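Local coordinates for protein tyrosine recombinase XerH (Helicobacter pylori, PDB 5JK0) that cuts and rejoins DNA as a site-specific tyrosine recombinase, exchanging strands between recombining molecules in the course of chromosome segregation, at residues D[33-38]-D[214-219]; D[64-67]-D[73-76]; D[202-207]-D[274-279]; D[224-229]-D[233-238]. All blocks are in the same frame, centred on the assembly; numbering follows the deposited sequence.

Contact 1 of 4, residues D[33-38]-D[214-219]; sequences NSQVKD and RSNEAL. With nucleotides of chain G.
A chi1 of -174° swings the Asn216 amide away from its backbone N and a bend at chi2 (-59°) turns the Gln35 chain; the amides meet beside the DNA backbone from opposite directions. This is a bridge in the C-shaped clamp of tyrosine recombinases, between the N-terminal and catalytic halves. Asn216 ND2 donates to Gln35 OE1 at 3.2 Å, but the fit is loose: the donor sits above the Gln35 carbonyl plane, the N-H is bent, and the amides stand nearly perpendicular. Gln35 occupies a type I turn from Asn33 to Val36, and its NE2 lies 3.6 Å from OP1 of DT21 of chain G. On the catalytic side Arg214, a predicted active-site residue, takes the N-cap position of helix 215-219. Its NH1 makes weak bonds to O3' of DT21 and OP1 of DT22, both of chain G, consistent with the first arginine of this family's active site holding the phosphate. Glu217 braces that arginine: OE1 accepts from its backbone N at 2.8 Å and also pairs with Arg245, while CG packs on one face of the guanidinium. The straightest bond to the phosphate comes from the helix start, where Asn216 N reaches OP1 of DT22 at 2.9 Å.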
# COMPACT_ATOMS: atom_id res chain seq x y z
N ASN D 33 2.69 -25.83 -22.55
CA ASN D 33 2.66 -26.22 -23.95
C ASN D 33 1.29 -26.76 -24.34
O ASN D 33 1.14 -27.47 -25.33
CB ASN D 33 3.73 -27.28 -24.24
CG ASN D 33 5.13 -26.70 -24.28
OD1 ASN D 33 5.74 -26.61 -25.35
ND2 ASN D 33 5.65 -26.30 -23.13
N SER D 34 0.28 -26.40 -23.54
CA SER D 34 -1.07 -26.93 -23.71
C SER D 34 -1.74 -26.45 -25.00
O SER D 34 -2.53 -27.17 -25.60
CB SER D 34 -1.94 -26.55 -22.51
OG SER D 34 -1.40 -27.07 -21.31
N GLN D 35 -1.41 -25.23 -25.41
CA GLN D 35 -2.05 -24.63 -26.58
C GLN D 35 -1.25 -24.87 -27.86
O GLN D 35 -1.49 -24.23 -28.88
CB GLN D 35 -2.25 -23.13 -26.36
CG GLN D 35 -2.92 -22.78 -25.04
CD GLN D 35 -4.29 -23.41 -24.89
OE1 GLN D 35 -5.02 -23.60 -25.86
NE2 GLN D 35 -4.65 -23.75 -23.65
N VAL D 36 -0.30 -25.81 -27.79
CA VAL D 36 0.54 -26.12 -28.94
C VAL D 36 -0.16 -27.11 -29.88
O VAL D 36 -0.58 -28.18 -29.46
CB VAL D 36 1.89 -26.71 -28.51
CG1 VAL D 36 2.69 -27.15 -29.72
CG2 VAL D 36 2.67 -25.69 -27.69
N LYS D 37 -0.26 -26.74 -31.15
CA LYS D 37 -0.88 -27.60 -32.15
C LYS D 37 0.17 -28.43 -32.90
O LYS D 37 0.02 -29.64 -33.05
CB LYS D 37 -1.69 -26.77 -33.15
N ASP D 38 1.22 -27.76 -33.36
CA ASP D 38 2.30 -28.44 -34.07
C ASP D 38 3.47 -28.74 -33.14
O ASP D 38 4.31 -27.87 -32.88
CB ASP D 38 2.78 -27.60 -35.25
N ARG D 214 -14.21 -17.55 -22.33
CA ARG D 214 -13.09 -16.82 -22.93
C ARG D 214 -13.01 -17.08 -24.43
O ARG D 214 -13.63 -18.01 -24.95
CB ARG D 214 -11.77 -17.21 -22.25
CG ARG D 214 -11.66 -16.74 -20.81
CD ARG D 214 -10.30 -17.10 -20.21
NE ARG D 214 -10.13 -18.54 -20.03
CZ ARG D 214 -9.45 -19.32 -20.86
NH1 ARG D 214 -8.87 -18.80 -21.94
NH2 ARG D 214 -9.34 -20.62 -20.62
N SER D 215 -12.23 -16.25 -25.12
CA SER D 215 -12.08 -16.34 -26.57
C SER D 215 -11.57 -17.70 -27.01
O SER D 215 -12.15 -18.34 -27.89
CB SER D 215 -11.14 -15.25 -27.08
OG SER D 215 -11.65 -13.95 -26.79
N ASN D 216 -10.47 -18.15 -26.40
CA ASN D 216 -9.86 -19.42 -26.79
C ASN D 216 -10.74 -20.62 -26.46
O ASN D 216 -10.66 -21.65 -27.13
CB ASN D 216 -8.49 -19.57 -26.11
CG ASN D 216 -7.74 -20.79 -26.59
OD1 ASN D 216 -7.22 -20.82 -27.71
ND2 ASN D 216 -7.68 -21.82 -25.75
N GLU D 217 -11.57 -20.48 -25.43
CA GLU D 217 -12.50 -21.54 -25.06
C GLU D 217 -13.55 -21.76 -26.14
O GLU D 217 -13.92 -22.89 -26.44
CB GLU D 217 -13.18 -21.21 -23.72
CG GLU D 217 -12.25 -21.24 -22.52
CD GLU D 217 -12.97 -20.96 -21.22
OE1 GLU D 217 -13.85 -20.08 -21.20
OE2 GLU D 217 -12.65 -21.62 -20.21
N ALA D 218 -14.03 -20.67 -26.73
CA ALA D 218 -15.03 -20.74 -27.78
C ALA D 218 -14.42 -21.24 -29.09
O ALA D 218 -15.07 -21.97 -29.85
CB ALA D 218 -15.69 -19.39 -27.99
N LEU D 219 -13.18 -20.86 -29.34
CA LEU D 219 -12.49 -21.21 -30.57
C LEU D 219 -12.06 -22.68 -30.60
O LEU D 219 -11.80 -23.23 -31.66
CB LEU D 219 -11.28 -20.31 -30.79
CG LEU D 219 -11.56 -18.82 -31.01
CD1 LEU D 219 -10.27 -18.03 -31.07
CD2 LEU D 219 -12.37 -18.62 -32.28
P DT G 22 -7.56 -16.13 -24.42
OP1 DT G 22 -8.95 -16.65 -24.44
OP2 DT G 22 -6.57 -16.65 -25.38
O5' DT G 22 -7.62 -14.54 -24.59
C5' DT G 22 -8.39 -13.76 -23.69
C4' DT G 22 -8.11 -12.28 -23.87
O4' DT G 22 -6.69 -12.03 -23.73
C3' DT G 22 -8.52 -11.69 -25.23
O3' DT G 22 -9.28 -10.50 -25.03
C2' DT G 22 -7.18 -11.41 -25.92
C1' DT G 22 -6.27 -11.14 -24.74
N1 DT G 22 -4.83 -11.42 -25.03
C2 DT G 22 -3.91 -10.40 -24.90
O2 DT G 22 -4.21 -9.27 -24.56
N3 DT G 22 -2.62 -10.76 -25.19
C4 DT G 22 -2.17 -12.01 -25.59
O4 DT G 22 -0.99 -12.24 -25.82
C5 DT G 22 -3.19 -13.03 -25.70
C7 DT G 22 -2.82 -14.42 -26.12
C6 DT G 22 -4.45 -12.68 -25.42
P DT G 21 -3.46 -20.15 -21.21
OP1 DT G 21 -4.59 -21.11 -21.17
OP2 DT G 21 -2.28 -20.46 -22.05
O5' DT G 21 -4.03 -18.72 -21.64
C5' DT G 21 -5.09 -18.13 -20.90
C4' DT G 21 -5.27 -16.66 -21.27
O4' DT G 21 -4.05 -15.94 -21.01
C3' DT G 21 -5.57 -16.40 -22.73
O3' DT G 21 -6.97 -16.34 -22.94
C2' DT G 21 -4.90 -15.04 -23.01
C1' DT G 21 -4.11 -14.74 -21.73
N1 DT G 21 -2.73 -14.26 -22.00
C2 DT G 21 -2.48 -12.91 -22.02
O2 DT G 21 -3.34 -12.07 -21.83
N3 DT G 21 -1.18 -12.57 -22.28
C4 DT G 21 -0.12 -13.43 -22.51
O4 DT G 21 1.01 -13.02 -22.74
C5 DT G 21 -0.45 -14.84 -22.48
C7 DT G 21 0.62 -15.86 -22.72
C6 DT G 21 -1.72 -15.18 -22.23

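Contact 2 of 4, residues D[64-67]-D[73-76]; sequences KARN and INTY. With nucleotides of chain H; nucleotides of chain G.
Arg66 on helix 55-68 passes Ile73 and Asn74 at the start of helix 74-93 on its way to the DNA bases. Its CB rests on CG2 of Ile73 at 3.9 Å, where the two helices are joined through apolar atoms; Ile73 also packs on Leu24 and Cys28 of helix 12-30. CG leaves anti to the backbone N (chi1 179°), and the chain stays fully extended out to NE. CD and NE then run over CB of Asn74, each at 3.6 Å, and the same methylene covers one face of the guanidinium. Over the opposite face sits the methyl C7 of DT7 of chain H, 3.7 Å from CZ. Held flat in this sandwich, the tip meets DG8 of chain H edge-on: NH1 donates almost straight to N7 at 3.2 Å, and NH2 to O6 at 2.8 Å. The Asn74 amide is stacked at 24° to the guanidinium; its ND2 is shared between Leu71 O and O4 of DT21 of chain G, while OD1 accepts from a DNA adenine N6. Asn67 ND2 adds a phosphate bond to DT7. A bidentate arginine-guanine pair roofed by the preceding thymine's methyl is the classic major-groove reading of a TpG step, made here by the core-binding domain.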
# COMPACT_ATOMS: atom_id res chain seq x y z
N LYS D 64 8.59 -18.30 -33.85
CA LYS D 64 8.08 -19.55 -34.41
C LYS D 64 7.43 -20.40 -33.33
O LYS D 64 6.42 -21.06 -33.57
CB LYS D 64 9.20 -20.33 -35.09
N ALA D 65 8.01 -20.38 -32.13
CA ALA D 65 7.47 -21.14 -31.01
C ALA D 65 6.14 -20.57 -30.55
O ALA D 65 5.20 -21.31 -30.25
CB ALA D 65 8.47 -21.15 -29.85
N ARG D 66 6.05 -19.24 -30.51
CA ARG D 66 4.82 -18.57 -30.10
C ARG D 66 3.69 -18.82 -31.09
O ARG D 66 2.57 -19.12 -30.70
CB ARG D 66 5.06 -17.06 -29.95
CG ARG D 66 3.81 -16.29 -29.54
CD ARG D 66 4.04 -14.79 -29.57
NE ARG D 66 2.85 -14.06 -29.13
CZ ARG D 66 2.76 -12.74 -29.08
NH1 ARG D 66 3.79 -11.99 -29.46
NH2 ARG D 66 1.64 -12.16 -28.66
N ASN D 67 4.00 -18.69 -32.37
CA ASN D 67 3.02 -18.89 -33.43
C ASN D 67 2.58 -20.35 -33.53
O ASN D 67 1.57 -20.65 -34.16
CB ASN D 67 3.57 -18.40 -34.77
CG ASN D 67 3.98 -16.94 -34.73
OD1 ASN D 67 3.44 -16.15 -33.97
ND2 ASN D 67 4.95 -16.58 -35.56
N ILE D 73 6.10 -17.65 -24.14
CA ILE D 73 7.46 -17.22 -24.45
C ILE D 73 7.54 -15.74 -24.82
O ILE D 73 8.60 -15.12 -24.71
CB ILE D 73 8.07 -18.08 -25.60
CG1 ILE D 73 9.58 -17.89 -25.68
CG2 ILE D 73 7.40 -17.75 -26.93
CD1 ILE D 73 10.31 -18.27 -24.40
N ASN D 74 6.42 -15.16 -25.24
CA ASN D 74 6.40 -13.77 -25.71
C ASN D 74 6.72 -12.77 -24.60
O ASN D 74 7.21 -11.67 -24.86
CB ASN D 74 5.04 -13.44 -26.33
CG ASN D 74 4.02 -12.97 -25.31
OD1 ASN D 74 3.88 -11.78 -25.06
ND2 ASN D 74 3.31 -13.92 -24.71
N THR D 75 6.43 -13.16 -23.36
CA THR D 75 6.63 -12.28 -22.21
C THR D 75 8.12 -12.10 -21.89
O THR D 75 8.53 -11.08 -21.35
CB THR D 75 5.90 -12.82 -20.97
OG1 THR D 75 4.54 -13.13 -21.31
CG2 THR D 75 5.91 -11.80 -19.84
N TYR D 76 8.92 -13.10 -22.25
CA TYR D 76 10.34 -13.10 -21.90
C TYR D 76 11.25 -12.77 -23.07
O TYR D 76 12.32 -12.19 -22.88
CB TYR D 76 10.73 -14.46 -21.31
CG TYR D 76 10.09 -14.75 -19.97
CD1 TYR D 76 10.70 -14.34 -18.79
CD2 TYR D 76 8.89 -15.43 -19.88
CE1 TYR D 76 10.13 -14.61 -17.56
CE2 TYR D 76 8.31 -15.70 -18.66
CZ TYR D 76 8.93 -15.29 -17.50
OH TYR D 76 8.36 -15.55 -16.28
P DT H 7 5.87 -12.66 -36.61
OP1 DT H 7 7.06 -12.28 -37.40
OP2 DT H 7 5.85 -13.94 -35.88
O5' DT H 7 5.55 -11.46 -35.60
C5' DT H 7 5.44 -10.13 -36.09
C4' DT H 7 4.87 -9.21 -35.02
O4' DT H 7 3.48 -9.49 -34.83
C3' DT H 7 5.49 -9.35 -33.64
O3' DT H 7 6.55 -8.41 -33.48
C2' DT H 7 4.33 -9.06 -32.67
C1' DT H 7 3.10 -8.97 -33.59
N1 DT H 7 1.92 -9.72 -33.09
C2 DT H 7 0.75 -9.04 -32.80
O2 DT H 7 0.63 -7.84 -32.94
N3 DT H 7 -0.27 -9.83 -32.35
C4 DT H 7 -0.26 -11.20 -32.16
O4 DT H 7 -1.23 -11.81 -31.75
C5 DT H 7 0.99 -11.85 -32.47
C7 DT H 7 1.13 -13.33 -32.30
C6 DT H 7 2.01 -11.09 -32.92
P DG H 8 7.50 -8.45 -32.18
OP1 DG H 8 8.89 -8.25 -32.64
OP2 DG H 8 7.16 -9.66 -31.40
O5' DG H 8 7.05 -7.17 -31.34
C5' DG H 8 7.15 -5.87 -31.92
C4' DG H 8 6.20 -4.90 -31.25
O4' DG H 8 4.87 -5.48 -31.18
C3' DG H 8 6.57 -4.50 -29.82
O3' DG H 8 6.30 -3.11 -29.63
C2' DG H 8 5.66 -5.38 -28.97
C1' DG H 8 4.41 -5.47 -29.84
N9 DG H 8 3.63 -6.68 -29.61
C8 DG H 8 4.11 -7.96 -29.50
N7 DG H 8 3.18 -8.85 -29.30
C5 DG H 8 2.01 -8.12 -29.28
C6 DG H 8 0.67 -8.54 -29.10
O6 DG H 8 0.25 -9.69 -28.92
N1 DG H 8 -0.22 -7.47 -29.15
C2 DG H 8 0.13 -6.16 -29.34
N2 DG H 8 -0.87 -5.27 -29.36
N3 DG H 8 1.38 -5.75 -29.51
C4 DG H 8 2.26 -6.78 -29.47
P DT G 21 -3.46 -20.15 -21.21
OP1 DT G 21 -4.59 -21.11 -21.17
OP2 DT G 21 -2.28 -20.46 -22.05
O5' DT G 21 -4.03 -18.72 -21.64
C5' DT G 21 -5.09 -18.13 -20.90
C4' DT G 21 -5.27 -16.66 -21.27
O4' DT G 21 -4.05 -15.94 -21.01
C3' DT G 21 -5.57 -16.40 -22.73
O3' DT G 21 -6.97 -16.34 -22.94
C2' DT G 21 -4.90 -15.04 -23.01
C1' DT G 21 -4.11 -14.74 -21.73
N1 DT G 21 -2.73 -14.26 -22.00
C2 DT G 21 -2.48 -12.91 -22.02
O2 DT G 21 -3.34 -12.07 -21.83
N3 DT G 21 -1.18 -12.57 -22.28
C4 DT G 21 -0.12 -13.43 -22.51
O4 DT G 21 1.01 -13.02 -22.74
C5 DT G 21 -0.45 -14.84 -22.48
C7 DT G 21 0.62 -15.86 -22.72
C6 DT G 21 -1.72 -15.18 -22.23

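Contact 3 of 4, residues D[202-207]-D[274-279]; sequences RLLIKI and LLFCNQ. With nucleotides of chain H.
Leu204 lies across one face of the Phe276 ring, while Leu203 and Ile207 come up to the ring's rim. The side chains of Leu204 and Phe276 are set aslant, and CD1 of Leu204 makes the CH-pi contact, 3.8 Å from the ring centroid and 15° off the normal. In Leu204 a chi1 of 175° with a chi2 of 59° carries that methyl over the ring; CB lies over the same face, 3.6 Å from Phe276 CE1. The ring also pushes close to the helix backbone, with CZ 3.6 Å from Leu204 CA. Leu203 meets the phenylalanine at about a right angle, its CG near the ring plane and 4.0 Å from CZ; Ile207, one turn further along the helix, brings CD1 to the same corner. Phe276 is thus a wedge pushed against helix 198-211, with Leu275 CG over the other face of its ring. All this belongs to the interior of the tyrosine recombinase catalytic domain, where the loop between helices 255-264 and 286-300 folds back on helix 198-211. Leu203 reaches on to Leu258 and Trp261 of helix 255-264, and Leu204 to Leu289 of helix 286-300. Beyond the buried ring the same loop turns outward to the DNA backbone. There Gln279, its chain bent at chi2, holds the phosphate of DG4 of chain H with two donors: the backbone N reaches OP1 at 3.1 Å, and the side-chain NE2 reaches OP2 at 2.9 Å. Asn278 ND2 binds a further phosphate and Ser282 OG.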
# COMPACT_ATOMS: atom_id res chain seq x y z
N ARG D 202 -21.95 -15.54 -36.43
CA ARG D 202 -23.07 -15.22 -35.56
C ARG D 202 -23.17 -16.22 -34.41
O ARG D 202 -23.35 -15.84 -33.26
CB ARG D 202 -24.39 -15.19 -36.33
CG ARG D 202 -24.58 -13.94 -37.18
CD ARG D 202 -26.04 -13.71 -37.49
NE ARG D 202 -26.63 -14.83 -38.21
CZ ARG D 202 -27.94 -15.00 -38.39
NH1 ARG D 202 -28.39 -16.05 -39.07
NH2 ARG D 202 -28.80 -14.11 -37.90
N LEU D 203 -23.03 -17.51 -34.74
CA LEU D 203 -23.09 -18.56 -33.73
C LEU D 203 -21.94 -18.44 -32.74
O LEU D 203 -22.12 -18.64 -31.54
CB LEU D 203 -23.07 -19.94 -34.40
CG LEU D 203 -23.08 -21.15 -33.46
CD1 LEU D 203 -24.32 -21.14 -32.58
CD2 LEU D 203 -22.99 -22.44 -34.25
N LEU D 204 -20.75 -18.10 -33.25
CA LEU D 204 -19.56 -17.98 -32.41
C LEU D 204 -19.69 -16.87 -31.38
O LEU D 204 -19.41 -17.07 -30.20
CB LEU D 204 -18.33 -17.74 -33.29
CG LEU D 204 -17.01 -17.46 -32.56
CD1 LEU D 204 -16.64 -18.63 -31.65
CD2 LEU D 204 -15.89 -17.18 -33.55
N ILE D 205 -20.12 -15.70 -31.83
CA ILE D 205 -20.22 -14.52 -30.97
C ILE D 205 -21.35 -14.65 -29.96
O ILE D 205 -21.20 -14.28 -28.79
CB ILE D 205 -20.41 -13.24 -31.80
CG1 ILE D 205 -19.21 -13.03 -32.73
CG2 ILE D 205 -20.59 -12.03 -30.90
CD1 ILE D 205 -19.26 -11.75 -33.52
N LYS D 206 -22.49 -15.20 -30.39
CA LYS D 206 -23.64 -15.34 -29.50
C LYS D 206 -23.37 -16.27 -28.33
O LYS D 206 -23.80 -16.01 -27.20
CB LYS D 206 -24.87 -15.82 -30.28
CG LYS D 206 -25.48 -14.75 -31.16
CD LYS D 206 -26.91 -15.07 -31.55
CE LYS D 206 -27.49 -13.98 -32.43
NZ LYS D 206 -28.95 -13.80 -32.23
N ILE D 207 -22.66 -17.37 -28.58
CA ILE D 207 -22.32 -18.32 -27.53
C ILE D 207 -21.44 -17.64 -26.47
O ILE D 207 -21.60 -17.89 -25.27
CB ILE D 207 -21.59 -19.56 -28.09
CG1 ILE D 207 -22.55 -20.38 -28.95
CG2 ILE D 207 -21.03 -20.42 -26.97
CD1 ILE D 207 -21.93 -21.62 -29.56
N LEU D 274 -13.70 -30.27 -34.75
CA LEU D 274 -13.66 -28.87 -34.31
C LEU D 274 -14.87 -28.13 -34.86
O LEU D 274 -15.16 -28.19 -36.06
CB LEU D 274 -12.36 -28.21 -34.78
CG LEU D 274 -12.01 -26.85 -34.19
CD1 LEU D 274 -11.82 -26.95 -32.68
CD2 LEU D 274 -10.75 -26.30 -34.85
N LEU D 275 -15.59 -27.43 -33.99
CA LEU D 275 -16.83 -26.77 -34.38
C LEU D 275 -16.59 -25.59 -35.31
O LEU D 275 -17.12 -25.55 -36.42
CB LEU D 275 -17.60 -26.30 -33.14
CG LEU D 275 -18.97 -25.68 -33.41
CD1 LEU D 275 -19.85 -26.66 -34.19
CD2 LEU D 275 -19.65 -25.28 -32.11
N PHE D 276 -15.79 -24.63 -34.87
CA PHE D 276 -15.47 -23.46 -35.68
C PHE D 276 -14.13 -23.64 -36.38
O PHE D 276 -13.16 -24.09 -35.78
CB PHE D 276 -15.46 -22.19 -34.82
CG PHE D 276 -16.75 -21.95 -34.08
CD1 PHE D 276 -17.85 -21.44 -34.73
CD2 PHE D 276 -16.84 -22.24 -32.73
CE1 PHE D 276 -19.04 -21.22 -34.05
CE2 PHE D 276 -18.02 -22.02 -32.04
CZ PHE D 276 -19.12 -21.51 -32.70
N CYS D 277 -14.08 -23.28 -37.66
CA CYS D 277 -12.86 -23.42 -38.44
C CYS D 277 -12.75 -22.37 -39.54
O CYS D 277 -13.75 -21.81 -39.97
CB CYS D 277 -12.78 -24.82 -39.05
SG CYS D 277 -14.10 -25.19 -40.24
N ASN D 278 -11.52 -22.12 -39.98
CA ASN D 278 -11.30 -21.21 -41.10
C ASN D 278 -11.56 -21.92 -42.43
O ASN D 278 -12.06 -23.04 -42.46
CB ASN D 278 -9.87 -20.65 -41.06
CG ASN D 278 -8.81 -21.73 -40.92
OD1 ASN D 278 -8.99 -22.86 -41.38
ND2 ASN D 278 -7.70 -21.39 -40.28
N GLN D 279 -11.20 -21.26 -43.53
CA GLN D 279 -11.43 -21.82 -44.86
C GLN D 279 -10.50 -23.00 -45.13
O GLN D 279 -10.78 -23.84 -45.98
CB GLN D 279 -11.25 -20.74 -45.93
CG GLN D 279 -12.07 -19.49 -45.69
CD GLN D 279 -13.56 -19.76 -45.62
OE1 GLN D 279 -14.08 -20.64 -46.31
NE2 GLN D 279 -14.26 -19.01 -44.78
P DG H 4 -11.74 -17.06 -42.90
OP1 DG H 4 -10.84 -18.24 -42.95
OP2 DG H 4 -13.19 -17.26 -42.71
O5' DG H 4 -11.23 -16.06 -41.76
C5' DG H 4 -10.06 -16.36 -40.99
C4' DG H 4 -8.79 -16.08 -41.78
O4' DG H 4 -8.90 -14.79 -42.43
C3' DG H 4 -7.53 -15.98 -40.94
O3' DG H 4 -6.99 -17.27 -40.71
C2' DG H 4 -6.61 -15.14 -41.83
C1' DG H 4 -7.60 -14.25 -42.61
N9 DG H 4 -7.61 -12.85 -42.18
C8 DG H 4 -8.70 -12.12 -41.77
N7 DG H 4 -8.41 -10.89 -41.45
C5 DG H 4 -7.04 -10.80 -41.65
C6 DG H 4 -6.16 -9.70 -41.47
O6 DG H 4 -6.43 -8.56 -41.08
N1 DG H 4 -4.85 -10.03 -41.80
C2 DG H 4 -4.43 -11.27 -42.24
N2 DG H 4 -3.12 -11.39 -42.50
N3 DG H 4 -5.24 -12.30 -42.42
C4 DG H 4 -6.53 -12.00 -42.10

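Contact 4 of 4, residues D[224-229]-D[233-238]; sequences KDFTLE and YTILIK
Thr234 O takes two bonds from Thr227: a weak one from the backbone N at 3.4 Å and one from OG1 at 3.2 Å, the hydroxyl lying in the carbonyl plane on a lone pair. The pair belongs to an antiparallel beta hairpin, strands 226-229 and 232-238, that makes up two strands of the three-stranded sheet of the catalytic domain. A chi1 of 58° puts Thr227 OG1 between its own N and carbonyl carbon, facing the neighbouring strand and also close to Thr234 CB. Thr227 O returns the favour by accepting from Thr234 N at 2.8 Å, which completes the hydrogen-bonded pair. Further along, Leu236 N donates almost straight to Asp225 O, extending the ladder to the 3-10 turn before the first strand. The face carrying Phe226, Leu228, Tyr233 and Ile235 is largely apolar. Phe226 and Ile235 lie side by side pointing the same way, with CE2 of the ring 3.6 Å from Ile235 CD1 and Ile235 CG2 over one face, toward its rim; the phenylalanine also touches Leu275. Tyr233 packs onward against Leu258 of helix 255-264. Near the turn of the hairpin Leu228 crosses the tyrosine ring, its CD1 3.9 Å above the centroid and nearly on the normal.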
# COMPACT_ATOMS: atom_id res chain seq x y z
N LYS D 224 -18.55 -32.91 -30.14
CA LYS D 224 -18.86 -33.99 -29.21
C LYS D 224 -19.10 -33.50 -27.78
O LYS D 224 -19.61 -34.24 -26.94
CB LYS D 224 -17.75 -35.04 -29.21
CG LYS D 224 -16.41 -34.52 -28.73
CD LYS D 224 -15.37 -35.63 -28.67
CE LYS D 224 -14.04 -35.11 -28.14
NZ LYS D 224 -13.02 -36.19 -28.04
N ASP D 225 -18.73 -32.25 -27.51
CA ASP D 225 -18.87 -31.68 -26.17
C ASP D 225 -20.20 -30.94 -26.00
O ASP D 225 -20.40 -30.25 -25.00
CB ASP D 225 -17.70 -30.75 -25.86
CG ASP D 225 -16.38 -31.48 -25.78
OD1 ASP D 225 -16.38 -32.67 -25.43
OD2 ASP D 225 -15.33 -30.85 -26.07
N PHE D 226 -21.09 -31.10 -26.97
CA PHE D 226 -22.42 -30.49 -26.90
C PHE D 226 -23.49 -31.54 -26.59
O PHE D 226 -23.60 -32.54 -27.29
CB PHE D 226 -22.75 -29.78 -28.21
CG PHE D 226 -22.13 -28.43 -28.35
CD1 PHE D 226 -20.80 -28.29 -28.71
CD2 PHE D 226 -22.87 -27.28 -28.13
CE1 PHE D 226 -20.22 -27.04 -28.84
CE2 PHE D 226 -22.31 -26.03 -28.26
CZ PHE D 226 -20.98 -25.91 -28.62
N THR D 227 -24.26 -31.29 -25.54
CA THR D 227 -25.38 -32.17 -25.19
C THR D 227 -26.65 -31.36 -24.96
O THR D 227 -26.62 -30.32 -24.31
CB THR D 227 -25.08 -33.00 -23.93
OG1 THR D 227 -24.78 -32.13 -22.83
CG2 THR D 227 -23.90 -33.94 -24.17
N LEU D 228 -27.76 -31.84 -25.51
CA LEU D 228 -29.04 -31.14 -25.37
C LEU D 228 -30.04 -31.96 -24.57
O LEU D 228 -30.32 -33.12 -24.89
CB LEU D 228 -29.62 -30.82 -26.75
CG LEU D 228 -30.99 -30.16 -26.78
CD1 LEU D 228 -30.98 -28.85 -26.00
CD2 LEU D 228 -31.45 -29.93 -28.21
N GLU D 229 -30.57 -31.35 -23.51
CA GLU D 229 -31.56 -32.01 -22.66
C GLU D 229 -32.41 -30.98 -21.92
O GLU D 229 -31.89 -29.97 -21.45
CB GLU D 229 -30.88 -32.95 -21.66
N TYR D 233 -28.70 -26.58 -23.45
CA TYR D 233 -27.42 -27.19 -23.80
C TYR D 233 -26.44 -27.22 -22.63
O TYR D 233 -26.39 -26.29 -21.83
CB TYR D 233 -26.77 -26.44 -24.97
CG TYR D 233 -27.41 -26.71 -26.32
CD1 TYR D 233 -27.14 -27.89 -27.01
CD2 TYR D 233 -28.25 -25.78 -26.91
CE1 TYR D 233 -27.71 -28.14 -28.24
CE2 TYR D 233 -28.83 -26.02 -28.15
CZ TYR D 233 -28.56 -27.20 -28.81
OH TYR D 233 -29.13 -27.44 -30.03
N THR D 234 -25.67 -28.30 -22.55
CA THR D 234 -24.57 -28.38 -21.60
C THR D 234 -23.26 -28.47 -22.37
O THR D 234 -22.96 -29.49 -23.00
CB THR D 234 -24.71 -29.59 -20.66
OG1 THR D 234 -25.87 -29.43 -19.84
CG2 THR D 234 -23.48 -29.71 -19.77
N ILE D 235 -22.48 -27.39 -22.34
CA ILE D 235 -21.25 -27.31 -23.11
C ILE D 235 -20.02 -27.56 -22.24
O ILE D 235 -19.78 -26.84 -21.27
CB ILE D 235 -21.11 -25.94 -23.79
CG1 ILE D 235 -22.38 -25.60 -24.58
CG2 ILE D 235 -19.89 -25.92 -24.70
CD1 ILE D 235 -22.37 -24.22 -25.18
N LEU D 236 -19.25 -28.58 -22.60
CA LEU D 236 -18.04 -28.92 -21.87
C LEU D 236 -16.82 -28.24 -22.49
O LEU D 236 -16.61 -28.30 -23.70
CB LEU D 236 -17.83 -30.43 -21.83
CG LEU D 236 -18.88 -31.23 -21.05
CD1 LEU D 236 -18.58 -32.72 -21.12
CD2 LEU D 236 -18.96 -30.76 -19.61
N ILE D 237 -16.02 -27.60 -21.64
CA ILE D 237 -14.83 -26.89 -22.10
C ILE D 237 -13.57 -27.50 -21.52
O ILE D 237 -13.43 -27.65 -20.31
CB ILE D 237 -14.89 -25.40 -21.71
CG1 ILE D 237 -16.24 -24.79 -22.11
CG2 ILE D 237 -13.74 -24.64 -22.35
CD1 ILE D 237 -16.41 -23.35 -21.69
N LYS D 238 -12.64 -27.87 -22.40
CA LYS D 238 -11.39 -28.50 -21.98
C LYS D 238 -10.50 -27.53 -21.21
O LYS D 238 -10.32 -26.38 -21.63
CB LYS D 238 -10.63 -29.06 -23.19
CG LYS D 238 -9.38 -29.83 -22.82
CD LYS D 238 -8.66 -30.34 -24.06
CE LYS D 238 -7.43 -31.16 -23.68
NZ LYS D 238 -6.49 -30.38 -22.84

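Along the chain, contact 2 is nested within the long loop closed by contact 1, and contact 4 within that closed by contact 3. Contact 2 belongs to the core-binding half and contacts 3 and 4 to the catalytic half, with centres 26 and 32 Å from it; contact 1 joins the two halves beside the DNA. Its helix 215-219 directly follows helix 198-211 of contact 3, and Ala218 CB packs on Leu204 CD1. Glu217 of contact 1 also touches Ile237 of contact 4, while Leu275 and Phe226 link contacts 3 and 4. A sequence-reading domain and a catalytic domain thus grip one DNA duplex, with the predicted active-site Arg214 close to where they meet.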